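Local coordinates for putative uncharacterized protein PH0734 (Pyrococcus horikoshii, PDB 3D79) that is of unknown function but carries a pre-PUA-like domain followed by a PUA domain and so probably binds RNA, at residues A[139-151]-A[159-171]. Residues are numbered along the deposited sequence; the frame is centred on the assembly and turned at random.
Sequences GRPLAIGIALMSG and RGKAVKVIHHARD
Ile144 O takes two backbone donors: a straight bond from Ile166 N at 2.9 Å, lying in the carbonyl plane, and a weak one from His167 N at 3.4 Å. Ile166 and His167 thus share one partner, a classic beta bulge where strand 161-165 turns its corner into 167-168. Ile144 N in turn donates a hydrogen bond to His167 O, and on the other side of the bulge Ile146 and Lys164 exchange a pair of backbone bonds. With CG1 set between its backbone N and carbonyl carbon (chi1 59°), Ile144 crosses the His167 side chain, CG1 3.7 Å from His167 CB and CD1 at the ring edge. These antiparallel strands, joined through helix 151-156, belong to the mixed sheet of the PUA domain, whose fold is a beta pseudo-barrel. Where the pairing runs out, Leu148 CD1 lies along the Lys161 chain, 3.6 Å from Lys161 CD, while extended Met149 sets SD 4.0 Å from Ala162 CB and CE 3.5 Å from Arg159 O. Cutting Met149 back to an alanine here would remove SD and CE and is likely to open a gap beside Ala162 CB and the Arg159-Gly160 backbone. Farther out, Asp112 pairs with Lys164 NZ and accepts from Val165 N, and Leu81 of helix 78-84 packs on Ile144.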
# COMPACT_ATOMS: atom_id res chain seq x y z
N GLY A 139 1.91 11.57 8.63
CA GLY A 139 1.83 10.16 8.32
C GLY A 139 0.82 9.90 7.23
O GLY A 139 0.13 8.88 7.24
N ARG A 140 0.71 10.85 6.30
CA ARG A 140 -0.14 10.68 5.13
C ARG A 140 0.57 9.76 4.15
O ARG A 140 1.76 9.93 3.90
CB ARG A 140 -0.44 12.01 4.43
CG ARG A 140 -1.29 13.00 5.22
CD ARG A 140 -2.55 12.35 5.78
NE ARG A 140 -3.57 13.34 6.10
CZ ARG A 140 -4.72 13.08 6.71
NH1 ARG A 140 -5.01 11.84 7.09
NH2 ARG A 140 -5.59 14.06 6.95
N PRO A 141 -0.16 8.77 3.60
CA PRO A 141 0.47 7.89 2.62
C PRO A 141 0.59 8.57 1.27
O PRO A 141 -0.31 9.32 0.85
CB PRO A 141 -0.50 6.72 2.55
CG PRO A 141 -1.84 7.34 2.82
CD PRO A 141 -1.57 8.40 3.86
N LEU A 142 1.71 8.32 0.59
CA LEU A 142 2.00 8.95 -0.69
C LEU A 142 1.90 7.93 -1.82
O LEU A 142 1.58 8.28 -2.96
CB LEU A 142 3.42 9.51 -0.70
CG LEU A 142 3.88 10.38 0.47
CD1 LEU A 142 5.35 10.72 0.30
CD2 LEU A 142 3.03 11.65 0.56
N ALA A 143 2.19 6.68 -1.50
CA ALA A 143 2.40 5.67 -2.54
C ALA A 143 2.44 4.26 -1.99
O ALA A 143 2.60 4.06 -0.79
CB ALA A 143 3.72 5.96 -3.28
N ILE A 144 2.30 3.30 -2.89
CA ILE A 144 2.55 1.90 -2.58
C ILE A 144 3.51 1.36 -3.62
O ILE A 144 3.62 1.91 -4.73
CB ILE A 144 1.25 1.06 -2.51
CG1 ILE A 144 0.48 1.10 -3.84
CG2 ILE A 144 0.34 1.55 -1.36
CD1 ILE A 144 -0.60 0.02 -3.96
N GLY A 145 4.22 0.29 -3.27
CA GLY A 145 5.20 -0.27 -4.19
C GLY A 145 5.88 -1.53 -3.70
O GLY A 145 5.43 -2.19 -2.76
N ILE A 146 6.98 -1.87 -4.37
CA ILE A 146 7.73 -3.07 -4.10
C ILE A 146 9.10 -2.69 -3.54
O ILE A 146 9.81 -1.87 -4.14
CB ILE A 146 7.93 -3.92 -5.38
CG1 ILE A 146 6.57 -4.24 -6.02
CG2 ILE A 146 8.73 -5.19 -5.07
CD1 ILE A 146 6.65 -4.94 -7.36
N ALA A 147 9.44 -3.28 -2.40
CA ALA A 147 10.74 -3.05 -1.77
C ALA A 147 11.87 -3.59 -2.63
O ALA A 147 11.82 -4.74 -3.08
CB ALA A 147 10.78 -3.69 -0.40
N LEU A 148 12.88 -2.76 -2.85
CA LEU A 148 14.10 -3.16 -3.57
C LEU A 148 15.25 -3.38 -2.59
O LEU A 148 16.36 -3.78 -2.99
CB LEU A 148 14.48 -2.12 -4.63
CG LEU A 148 13.40 -1.69 -5.63
CD1 LEU A 148 13.90 -0.56 -6.50
CD2 LEU A 148 12.92 -2.86 -6.49
N MET A 149 14.99 -3.10 -1.32
CA MET A 149 15.91 -3.32 -0.22
C MET A 149 15.12 -3.90 0.95
O MET A 149 13.90 -3.70 1.03
CB MET A 149 16.54 -2.00 0.24
CG MET A 149 17.36 -1.25 -0.80
SD MET A 149 17.76 0.39 -0.19
CE MET A 149 18.99 0.91 -1.39
N SER A 150 15.79 -4.58 1.87
CA SER A 150 15.15 -4.95 3.13
C SER A 150 14.89 -3.68 3.95
O SER A 150 15.51 -2.64 3.70
CB SER A 150 16.04 -5.91 3.92
OG SER A 150 17.17 -5.22 4.44
N GLY A 151 13.99 -3.77 4.92
CA GLY A 151 13.72 -2.65 5.83
C GLY A 151 14.96 -2.18 6.56
O GLY A 151 15.20 -0.98 6.70
N ARG A 159 22.10 5.77 0.01
CA ARG A 159 22.21 5.71 -1.45
C ARG A 159 21.51 4.48 -2.00
O ARG A 159 21.45 3.44 -1.33
CB ARG A 159 23.68 5.69 -1.88
CG ARG A 159 24.42 6.98 -1.59
CD ARG A 159 25.89 6.86 -1.94
NE ARG A 159 26.12 6.79 -3.39
CZ ARG A 159 26.09 7.83 -4.21
NH1 ARG A 159 25.85 9.05 -3.75
NH2 ARG A 159 26.32 7.64 -5.51
N GLY A 160 20.99 4.59 -3.23
CA GLY A 160 20.33 3.47 -3.89
C GLY A 160 18.82 3.64 -3.96
O GLY A 160 18.24 4.37 -3.16
N LYS A 161 18.19 2.99 -4.94
CA LYS A 161 16.73 2.97 -5.01
C LYS A 161 16.15 1.97 -4.02
O LYS A 161 16.56 0.80 -3.98
CB LYS A 161 16.22 2.64 -6.42
CG LYS A 161 14.74 3.04 -6.61
CD LYS A 161 14.19 2.74 -8.01
CE LYS A 161 14.74 3.70 -9.07
NZ LYS A 161 14.67 5.14 -8.68
N ALA A 162 15.17 2.44 -3.25
CA ALA A 162 14.60 1.65 -2.16
C ALA A 162 13.25 1.03 -2.48
O ALA A 162 12.97 -0.10 -2.05
CB ALA A 162 14.50 2.50 -0.92
N VAL A 163 12.40 1.75 -3.20
CA VAL A 163 11.05 1.27 -3.51
C VAL A 163 10.67 1.57 -4.95
O VAL A 163 10.75 2.71 -5.39
CB VAL A 163 9.98 1.91 -2.58
CG1 VAL A 163 8.58 1.39 -2.91
CG2 VAL A 163 10.31 1.67 -1.11
N LYS A 164 10.25 0.53 -5.67
CA LYS A 164 9.63 0.70 -6.98
C LYS A 164 8.16 1.01 -6.78
O LYS A 164 7.38 0.13 -6.39
CB LYS A 164 9.80 -0.57 -7.84
CG LYS A 164 9.30 -0.42 -9.28
CD LYS A 164 10.27 0.45 -10.08
CE LYS A 164 9.63 0.99 -11.32
NZ LYS A 164 10.38 2.14 -11.86
N VAL A 165 7.77 2.26 -7.03
CA VAL A 165 6.39 2.70 -6.84
C VAL A 165 5.49 2.15 -7.96
O VAL A 165 5.86 2.17 -9.13
CB VAL A 165 6.28 4.24 -6.75
CG1 VAL A 165 4.81 4.68 -6.69
CG2 VAL A 165 7.03 4.74 -5.52
N ILE A 166 4.33 1.63 -7.57
CA ILE A 166 3.36 1.10 -8.54
C ILE A 166 2.05 1.89 -8.57
O ILE A 166 1.24 1.72 -9.48
CB ILE A 166 3.08 -0.42 -8.32
CG1 ILE A 166 2.33 -0.67 -6.99
CG2 ILE A 166 4.38 -1.23 -8.39
CD1 ILE A 166 1.90 -2.13 -6.78
N HIS A 167 1.85 2.74 -7.56
CA HIS A 167 0.65 3.54 -7.44
C HIS A 167 0.95 4.65 -6.43
O HIS A 167 1.48 4.38 -5.36
CB HIS A 167 -0.56 2.67 -7.02
CG HIS A 167 -1.74 3.44 -6.53
ND1 HIS A 167 -2.48 3.05 -5.44
CD2 HIS A 167 -2.32 4.58 -6.98
CE1 HIS A 167 -3.46 3.92 -5.23
NE2 HIS A 167 -3.38 4.86 -6.15
N HIS A 168 0.63 5.88 -6.79
CA HIS A 168 0.86 7.01 -5.90
C HIS A 168 -0.33 7.97 -5.89
O HIS A 168 -1.12 7.99 -6.83
CB HIS A 168 2.16 7.75 -6.24
CG HIS A 168 2.16 8.40 -7.59
ND1 HIS A 168 1.67 9.67 -7.81
CD2 HIS A 168 2.62 7.97 -8.79
CE1 HIS A 168 1.82 9.99 -9.09
NE2 HIS A 168 2.38 8.97 -9.70
N ALA A 169 -0.45 8.74 -4.81
CA ALA A 169 -1.48 9.77 -4.74
C ALA A 169 -1.28 10.73 -5.92
O ALA A 169 -0.14 11.01 -6.30
CB ALA A 169 -1.40 10.52 -3.40
N ARG A 170 -2.39 11.19 -6.49
CA ARG A 170 -2.40 12.05 -7.69
C ARG A 170 -2.29 11.31 -9.03
O ARG A 170 -2.39 11.95 -10.09
CB ARG A 170 -1.33 13.15 -7.63
CG ARG A 170 -1.42 14.08 -6.44
CD ARG A 170 -0.40 15.19 -6.60
NE ARG A 170 -0.27 16.02 -5.41
CZ ARG A 170 0.62 17.00 -5.27
NH1 ARG A 170 1.47 17.27 -6.25
NH2 ARG A 170 0.66 17.70 -4.15
N ASP A 171 -2.08 10.00 -9.02
CA ASP A 171 -2.05 9.24 -10.28
C ASP A 171 -3.47 8.92 -10.77
O ASP A 171 -4.46 9.36 -10.17
CB ASP A 171 -1.14 8.00 -10.20
CG ASP A 171 -1.75 6.83 -9.42
OD1 ASP A 171 -2.92 6.89 -9.02
OD2 ASP A 171 -1.03 5.83 -9.22